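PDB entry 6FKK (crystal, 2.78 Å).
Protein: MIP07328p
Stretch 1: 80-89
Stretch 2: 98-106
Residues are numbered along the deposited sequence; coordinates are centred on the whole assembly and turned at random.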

# COMPACT_ATOMS: atom_id res chain seq x y z
N TRP A 80 -18.96 19.01 -5.38
CA TRP A 80 -17.76 18.24 -5.69
C TRP A 80 -17.95 16.77 -5.34
O TRP A 80 -17.28 15.90 -5.92
CB TRP A 80 -16.55 18.82 -4.96
CG TRP A 80 -16.72 18.90 -3.48
CD1 TRP A 80 -17.41 19.84 -2.77
CD2 TRP A 80 -16.17 18.00 -2.50
NE1 TRP A 80 -17.33 19.58 -1.43
CE2 TRP A 80 -16.58 18.46 -1.23
CE3 TRP A 80 -15.38 16.85 -2.59
CZ2 TRP A 80 -16.22 17.80 -0.05
CZ3 TRP A 80 -15.02 16.20 -1.41
CH2 TRP A 80 -15.44 16.68 -0.16
N ASP A 81 -18.85 16.46 -4.41
CA ASP A 81 -19.16 15.08 -4.10
C ASP A 81 -20.09 14.45 -5.13
O ASP A 81 -19.98 13.25 -5.40
CB ASP A 81 -19.79 14.98 -2.71
CG ASP A 81 -18.75 14.91 -1.60
OD1 ASP A 81 -17.65 14.37 -1.84
OD2 ASP A 81 -19.04 15.39 -0.49
N CYS A 82 -20.99 15.23 -5.72
CA CYS A 82 -21.98 14.71 -6.66
C CYS A 82 -21.38 14.65 -8.07
O CYS A 82 -21.76 15.37 -8.99
CB CYS A 82 -23.25 15.56 -6.63
SG CYS A 82 -24.10 15.53 -5.03
N HIS A 83 -20.40 13.75 -8.21
CA HIS A 83 -19.80 13.42 -9.48
C HIS A 83 -19.58 11.91 -9.53
O HIS A 83 -19.95 11.18 -8.60
CB HIS A 83 -18.48 14.18 -9.70
CG HIS A 83 -18.67 15.57 -10.22
ND1 HIS A 83 -18.70 15.86 -11.57
CD2 HIS A 83 -18.82 16.75 -9.57
CE1 HIS A 83 -18.87 17.16 -11.73
NE2 HIS A 83 -18.95 17.72 -10.54
N ASN A 84 -18.98 11.44 -10.61
CA ASN A 84 -18.72 10.01 -10.81
C ASN A 84 -17.20 9.80 -10.80
O ASN A 84 -16.55 9.86 -11.84
CB ASN A 84 -19.35 9.51 -12.10
CG ASN A 84 -19.21 8.01 -12.27
OD1 ASN A 84 -19.08 7.27 -11.29
ND2 ASN A 84 -19.23 7.55 -13.51
N TYR A 85 -16.66 9.55 -9.61
CA TYR A 85 -15.24 9.27 -9.46
C TYR A 85 -15.02 7.78 -9.69
O TYR A 85 -15.48 6.95 -8.91
CB TYR A 85 -14.75 9.69 -8.08
CG TYR A 85 -14.87 11.17 -7.81
CD1 TYR A 85 -16.04 11.71 -7.29
CD2 TYR A 85 -13.81 12.03 -8.07
CE1 TYR A 85 -16.15 13.07 -7.04
CE2 TYR A 85 -13.92 13.39 -7.82
CZ TYR A 85 -15.09 13.90 -7.31
OH TYR A 85 -15.19 15.25 -7.07
N LEU A 86 -14.31 7.44 -10.77
CA LEU A 86 -14.03 6.04 -11.06
C LEU A 86 -12.96 5.52 -10.12
O LEU A 86 -11.92 6.16 -9.93
CB LEU A 86 -13.59 5.88 -12.52
CG LEU A 86 -14.71 5.90 -13.57
CD1 LEU A 86 -15.18 7.32 -13.87
CD2 LEU A 86 -14.27 5.19 -14.84
N ARG A 87 -13.22 4.36 -9.52
CA ARG A 87 -12.36 3.85 -8.46
C ARG A 87 -12.04 2.36 -8.56
O ARG A 87 -11.25 1.87 -7.75
CB ARG A 87 -12.99 4.12 -7.09
CG ARG A 87 -12.93 5.58 -6.65
CD ARG A 87 -11.51 5.98 -6.31
NE ARG A 87 -11.41 7.36 -5.84
CZ ARG A 87 -11.11 8.39 -6.61
NH1 ARG A 87 -10.87 8.21 -7.90
NH2 ARG A 87 -11.05 9.61 -6.09
N VAL A 88 -12.62 1.63 -9.51
CA VAL A 88 -12.42 0.18 -9.60
C VAL A 88 -12.20 -0.19 -11.06
O VAL A 88 -13.06 0.10 -11.91
CB VAL A 88 -13.61 -0.61 -9.03
CG1 VAL A 88 -13.39 -2.10 -9.23
CG2 VAL A 88 -13.80 -0.30 -7.55
N TYR A 89 -11.07 -0.83 -11.36
CA TYR A 89 -10.79 -1.36 -12.68
C TYR A 89 -10.27 -2.78 -12.56
O TYR A 89 -9.50 -3.10 -11.65
CB TYR A 89 -9.76 -0.50 -13.43
CG TYR A 89 -9.14 -1.21 -14.62
CD1 TYR A 89 -9.84 -1.37 -15.81
CD2 TYR A 89 -7.85 -1.73 -14.55
CE1 TYR A 89 -9.28 -2.03 -16.89
CE2 TYR A 89 -7.28 -2.39 -15.63
CZ TYR A 89 -8.00 -2.53 -16.80
OH TYR A 89 -7.44 -3.18 -17.87
N LEU A 98 -13.78 -4.21 -16.50
CA LEU A 98 -14.71 -3.87 -15.43
C LEU A 98 -14.41 -2.46 -14.93
O LEU A 98 -13.26 -2.14 -14.62
CB LEU A 98 -14.61 -4.88 -14.29
CG LEU A 98 -15.44 -4.60 -13.03
CD1 LEU A 98 -16.92 -4.48 -13.38
CD2 LEU A 98 -15.22 -5.69 -11.99
N LEU A 99 -15.44 -1.63 -14.86
CA LEU A 99 -15.30 -0.26 -14.38
C LEU A 99 -16.42 0.06 -13.41
O LEU A 99 -17.60 -0.15 -13.72
CB LEU A 99 -15.31 0.74 -15.54
CG LEU A 99 -13.96 1.13 -16.13
CD1 LEU A 99 -14.13 2.23 -17.16
CD2 LEU A 99 -13.00 1.56 -15.03
N CYS A 100 -16.06 0.58 -12.24
CA CYS A 100 -17.01 0.98 -11.22
C CYS A 100 -16.67 2.38 -10.73
O CYS A 100 -15.49 2.72 -10.57
CB CYS A 100 -17.02 -0.01 -10.04
SG CYS A 100 -17.17 -1.77 -10.48
N GLY A 101 -17.70 3.19 -10.49
CA GLY A 101 -17.49 4.55 -10.03
C GLY A 101 -18.50 4.93 -8.96
O GLY A 101 -19.53 4.26 -8.78
N THR A 102 -18.19 6.02 -8.26
CA THR A 102 -19.05 6.47 -7.17
C THR A 102 -20.42 6.89 -7.69
O THR A 102 -21.45 6.57 -7.07
CB THR A 102 -18.39 7.63 -6.42
OG1 THR A 102 -18.38 8.80 -7.24
CG2 THR A 102 -16.96 7.27 -6.04
N ASN A 103 -20.46 7.60 -8.81
CA ASN A 103 -21.71 8.01 -9.47
C ASN A 103 -22.61 8.78 -8.51
O ASN A 103 -23.77 8.44 -8.28
CB ASN A 103 -22.43 6.79 -10.05
CG ASN A 103 -23.68 7.17 -10.84
OD1 ASN A 103 -23.75 8.25 -11.42
ND2 ASN A 103 -24.67 6.28 -10.84
N SER A 104 -22.05 9.85 -7.93
CA SER A 104 -22.79 10.76 -7.05
C SER A 104 -23.49 10.00 -5.93
O SER A 104 -24.70 10.10 -5.73
CB SER A 104 -23.80 11.58 -7.86
OG SER A 104 -23.16 12.24 -8.94
N TYR A 105 -22.70 9.22 -5.19
CA TYR A 105 -23.19 8.40 -4.08
C TYR A 105 -24.28 7.42 -4.54
O TYR A 105 -25.21 7.12 -3.79
CB TYR A 105 -23.69 9.27 -2.92
CG TYR A 105 -22.57 9.97 -2.18
CD1 TYR A 105 -21.89 11.04 -2.74
CD2 TYR A 105 -22.20 9.56 -0.90
CE1 TYR A 105 -20.87 11.68 -2.06
CE2 TYR A 105 -21.18 10.19 -0.21
CZ TYR A 105 -20.52 11.25 -0.80
OH TYR A 105 -19.51 11.89 -0.12
N LYS A 106 -24.16 6.94 -5.77
CA LYS A 106 -25.03 5.89 -6.31
C LYS A 106 -24.14 4.93 -7.10
O LYS A 106 -24.22 4.86 -8.33
CB LYS A 106 -26.13 6.49 -7.18
CG LYS A 106 -27.21 5.51 -7.61
CD LYS A 106 -28.23 6.18 -8.53
CE LYS A 106 -29.36 5.23 -8.91
NZ LYS A 106 -28.88 4.06 -9.68

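The apolar centre lies where strands 86-89 and 98-101 run antiparallel. On one face of the sheet Val 88 meets Cys 100, CB to CB at 3.6 Å, a close contact in the hydrogen-bonded pair of the two residues; the Cys 100 side chain is bonded covalently elsewhere in the structure. On the other face Leu 86 CD2 packs 3.8 Å from Leu 99 CD1, and Leu 99 CD2 lies 4.2 Å from Tyr 89 CB, so Leu 99 touches both neighbours.

Backbone bonds hold these side chains in register. Cys 100 N donates to Val 88 O (3.1 Å), while Cys 100 O accepts from both Arg 87 N (3.0 Å) and Val 88 N (3.2 Å). This shared acceptor marks a beta bulge, where the register shifts by one residue. Beyond it Gly 101 faces Leu 86, their CA atoms 3.9 Å apart; a CB on Gly 101 would fall 2.3 Å from Asn 84 OD1, a clash that glycine avoids.

Outward, polar side chains join the backbone in bonding. Thr 102 N donates to Tyr 85 O (2.9 Å), and Thr 102 OG1 accepts from Tyr 85 N (3.0 Å), its hydroxyl substituting for a backbone carbonyl. Asn 84 OD1 weakly accepts from Asn 103 N (2.9 Å). At the polar edge, Ser 104 N reaches His 83 O at 2.6 Å, tying the two loops together.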